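Local atomic coordinates of thymidylate synthase A (Bacillus subtilis, PDB entry 1BKP), a protein that catalyses the reductive methylation of dUMP to dTMP, with 5,10-methylenetetrahydrofolate as both methyl donor and reductant. Residues A[104-109]-A[153-158]. Numbering follows the deposited sequence.
Sequences GHAYGF and DAMALT
Ala154 O accepts a nearly straight hydrogen bond from His105 N (2.9 Å, 171° at the hydrogen), the donor lying 37° out of the carbonyl plane. Gly104 CA adds a CA-H...O contact to the same oxygen at 3.4 Å. With the backbone bond between Ala156 and Ile103, this makes a single beta bridge that pairs Gly104 with Met155, joining the chain that leads into helix 108-112 to the loop between strands 143-145 and 161-169. A CB on Gly104 would clash with Ala154 O, so the close approach depends on its lacking a side chain. Met155 packs against His105 O and Ala106: its CG, anti to its own carbonyl carbon (chi1 -54°), lies 3.5 Å from His105 O, and CE, ending the extended chain, also comes near that oxygen. Its CB meets Ala106 CB at 3.9 Å, while SD touches the same methyl. An alanine in place of Met155 would probably open a gap beside His105 O and Ala106. Ala106 CB also packs on Leu157 O, a buried oxygen with no partner in the model. Leu157 CD1 meets the Tyr107 ring in its plane, at the CE2 edge (3.9 Å), the two side chains crossing at about a right angle. A short, straight backbone bond and apolar contacts thus join the loops, and Leu157 borders the ring whose hydroxyl bonds weakly to N of the catalytic Cys160.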
ATOM      1  N   GLY A 104     -11.236 -20.810   1.770  1.00 21.34           N
ATOM      2  CA  GLY A 104     -10.355 -20.760   2.916  1.00 22.31           C
ATOM      3  C   GLY A 104     -10.561 -19.454   3.680  1.00 23.96           C
ATOM      4  O   GLY A 104     -11.553 -18.793   3.557  1.00 24.28           O
ATOM      5  N   HIS A 105      -9.533 -19.013   4.353  1.00 22.09           N
ATOM      6  CA  HIS A 105      -9.659 -17.836   5.206  1.00 19.93           C
ATOM      7  C   HIS A 105      -9.264 -16.558   4.485  1.00 16.24           C
ATOM      8  O   HIS A 105      -8.451 -15.852   4.975  1.00 16.60           O
ATOM      9  CB  HIS A 105      -8.764 -18.086   6.431  1.00 21.09           C
ATOM     10  CG  HIS A 105      -9.327 -19.091   7.376  1.00 23.31           C
ATOM     11  ND1 HIS A 105      -8.870 -19.226   8.667  1.00 26.03           N
ATOM     12  CD2 HIS A 105     -10.346 -19.979   7.240  1.00 24.91           C
ATOM     13  CE1 HIS A 105      -9.573 -20.162   9.294  1.00 26.76           C
ATOM     14  NE2 HIS A 105     -10.482 -20.632   8.448  1.00 26.14           N
ATOM     15  N   ALA A 106      -9.733 -16.387   3.254  1.00 15.00           N
ATOM     16  CA  ALA A 106      -9.422 -15.246   2.405  1.00 16.01           C
ATOM     17  C   ALA A 106     -10.608 -14.352   2.195  1.00 17.28           C
ATOM     18  O   ALA A 106     -11.808 -14.695   2.447  1.00 16.27           O
ATOM     19  CB  ALA A 106      -8.991 -15.770   1.117  1.00 16.63           C
ATOM     20  N   TYR A 107     -10.304 -13.191   1.669  1.00 17.26           N
ATOM     21  CA  TYR A 107     -11.268 -12.206   1.321  1.00 17.50           C
ATOM     22  C   TYR A 107     -12.341 -11.927   2.335  1.00 18.16           C
ATOM     23  O   TYR A 107     -12.061 -11.343   3.382  1.00 17.06           O
ATOM     24  CB  TYR A 107     -11.853 -12.517  -0.088  1.00 16.65           C
ATOM     25  CG  TYR A 107     -10.927 -12.263  -1.257  1.00 15.32           C
ATOM     26  CD1 TYR A 107     -10.854 -10.989  -1.850  1.00 15.85           C
ATOM     27  CD2 TYR A 107     -10.156 -13.284  -1.823  1.00 17.17           C
ATOM     28  CE1 TYR A 107     -10.051 -10.733  -2.984  1.00 18.29           C
ATOM     29  CE2 TYR A 107      -9.358 -13.012  -2.966  1.00 18.82           C
ATOM     30  CZ  TYR A 107      -9.321 -11.750  -3.525  1.00 21.63           C
ATOM     31  OH  TYR A 107      -8.550 -11.476  -4.649  1.00 28.35           O
ATOM     32  N   GLY A 108     -13.592 -12.233   1.976  1.00 19.86           N
ATOM     33  CA  GLY A 108     -14.677 -12.016   2.894  1.00 17.91           C
ATOM     34  C   GLY A 108     -14.467 -12.552   4.285  1.00 17.35           C
ATOM     35  O   GLY A 108     -14.895 -11.942   5.213  1.00 17.84           O
ATOM     36  N   PHE A 109     -13.777 -13.673   4.433  1.00 16.82           N
ATOM     37  CA  PHE A 109     -13.502 -14.265   5.745  1.00 15.41           C
ATOM     38  C   PHE A 109     -12.705 -13.263   6.610  1.00 15.68           C
ATOM     39  O   PHE A 109     -13.038 -13.043   7.787  1.00 15.58           O
ATOM     40  CB  PHE A 109     -12.682 -15.533   5.581  1.00 14.56           C
ATOM     41  CG  PHE A 109     -12.405 -16.217   6.892  1.00 16.50           C
ATOM     42  CD1 PHE A 109     -13.360 -17.100   7.437  1.00 17.54           C
ATOM     43  CD2 PHE A 109     -11.256 -15.919   7.615  1.00 16.97           C
ATOM     44  CE1 PHE A 109     -13.126 -17.660   8.719  1.00 19.19           C
ATOM     45  CE2 PHE A 109     -11.037 -16.453   8.885  1.00 16.89           C
ATOM     46  CZ  PHE A 109     -11.971 -17.326   9.443  1.00 18.00           C
ATOM     47  N   ASP A 153      -1.395 -19.080   4.722  1.00 20.25           N
ATOM     48  CA  ASP A 153      -1.341 -20.485   4.337  1.00 22.76           C
ATOM     49  C   ASP A 153      -2.695 -21.131   4.365  1.00 24.56           C
ATOM     50  O   ASP A 153      -2.862 -22.194   3.831  1.00 25.43           O
ATOM     51  CB  ASP A 153      -0.362 -21.267   5.218  1.00 22.51           C
ATOM     52  CG  ASP A 153       1.070 -20.862   4.992  1.00 22.07           C
ATOM     53  OD1 ASP A 153       1.450 -20.569   3.816  1.00 27.86           O
ATOM     54  OD2 ASP A 153       1.798 -20.798   5.976  1.00 24.87           O
ATOM     55  N   ALA A 154      -3.640 -20.494   5.020  1.00 22.62           N
ATOM     56  CA  ALA A 154      -4.991 -21.020   5.090  1.00 20.25           C
ATOM     57  C   ALA A 154      -5.897 -20.435   4.006  1.00 19.74           C
ATOM     58  O   ALA A 154      -7.140 -20.591   4.036  1.00 21.08           O
ATOM     59  CB  ALA A 154      -5.544 -20.740   6.457  1.00 20.43           C
ATOM     60  N   MET A 155      -5.291 -19.686   3.076  1.00 18.80           N
ATOM     61  CA  MET A 155      -6.092 -19.073   2.028  1.00 20.29           C
ATOM     62  C   MET A 155      -5.929 -19.856   0.713  1.00 23.22           C
ATOM     63  O   MET A 155      -4.805 -20.206   0.342  1.00 24.40           O
ATOM     64  CB  MET A 155      -5.657 -17.639   1.795  1.00 19.28           C
ATOM     65  CG  MET A 155      -5.641 -16.778   3.045  1.00 18.09           C
ATOM     66  SD  MET A 155      -5.243 -15.034   2.567  1.00 18.06           S
ATOM     67  CE  MET A 155      -5.246 -14.386   4.230  1.00 17.86           C
ATOM     68  N   ALA A 156      -7.046 -20.147   0.037  1.00 23.78           N
ATOM     69  CA  ALA A 156      -6.994 -20.885  -1.253  1.00 23.44           C
ATOM     70  C   ALA A 156      -6.322 -20.021  -2.308  1.00 23.51           C
ATOM     71  O   ALA A 156      -5.780 -20.540  -3.289  1.00 24.27           O
ATOM     72  CB  ALA A 156      -8.409 -21.273  -1.722  1.00 23.38           C
ATOM     73  N   LEU A 157      -6.497 -18.700  -2.173  1.00 23.59           N
ATOM     74  CA  LEU A 157      -5.805 -17.725  -3.055  1.00 26.01           C
ATOM     75  C   LEU A 157      -5.521 -16.437  -2.206  1.00 24.73           C
ATOM     76  O   LEU A 157      -6.331 -16.090  -1.357  1.00 23.48           O
ATOM     77  CB  LEU A 157      -6.627 -17.294  -4.261  1.00 28.13           C
ATOM     78  CG  LEU A 157      -8.160 -17.266  -4.210  1.00 35.21           C
ATOM     79  CD1 LEU A 157      -8.748 -16.891  -2.824  1.00 39.49           C
ATOM     80  CD2 LEU A 157      -8.692 -16.368  -5.338  1.00 35.19           C
ATOM     81  N   THR A 158      -4.389 -15.774  -2.446  1.00 24.22           N
ATOM     82  CA  THR A 158      -4.078 -14.552  -1.736  1.00 24.68           C
ATOM     83  C   THR A 158      -4.664 -13.450  -2.581  1.00 23.08           C
ATOM     84  O   THR A 158      -4.483 -13.407  -3.794  1.00 22.32           O
ATOM     85  CB  THR A 158      -2.580 -14.317  -1.566  1.00 25.23           C
ATOM     86  OG1 THR A 158      -1.971 -14.268  -2.862  1.00 28.71           O
ATOM     87  CG2 THR A 158      -1.943 -15.422  -0.650  1.00 27.34           C
TER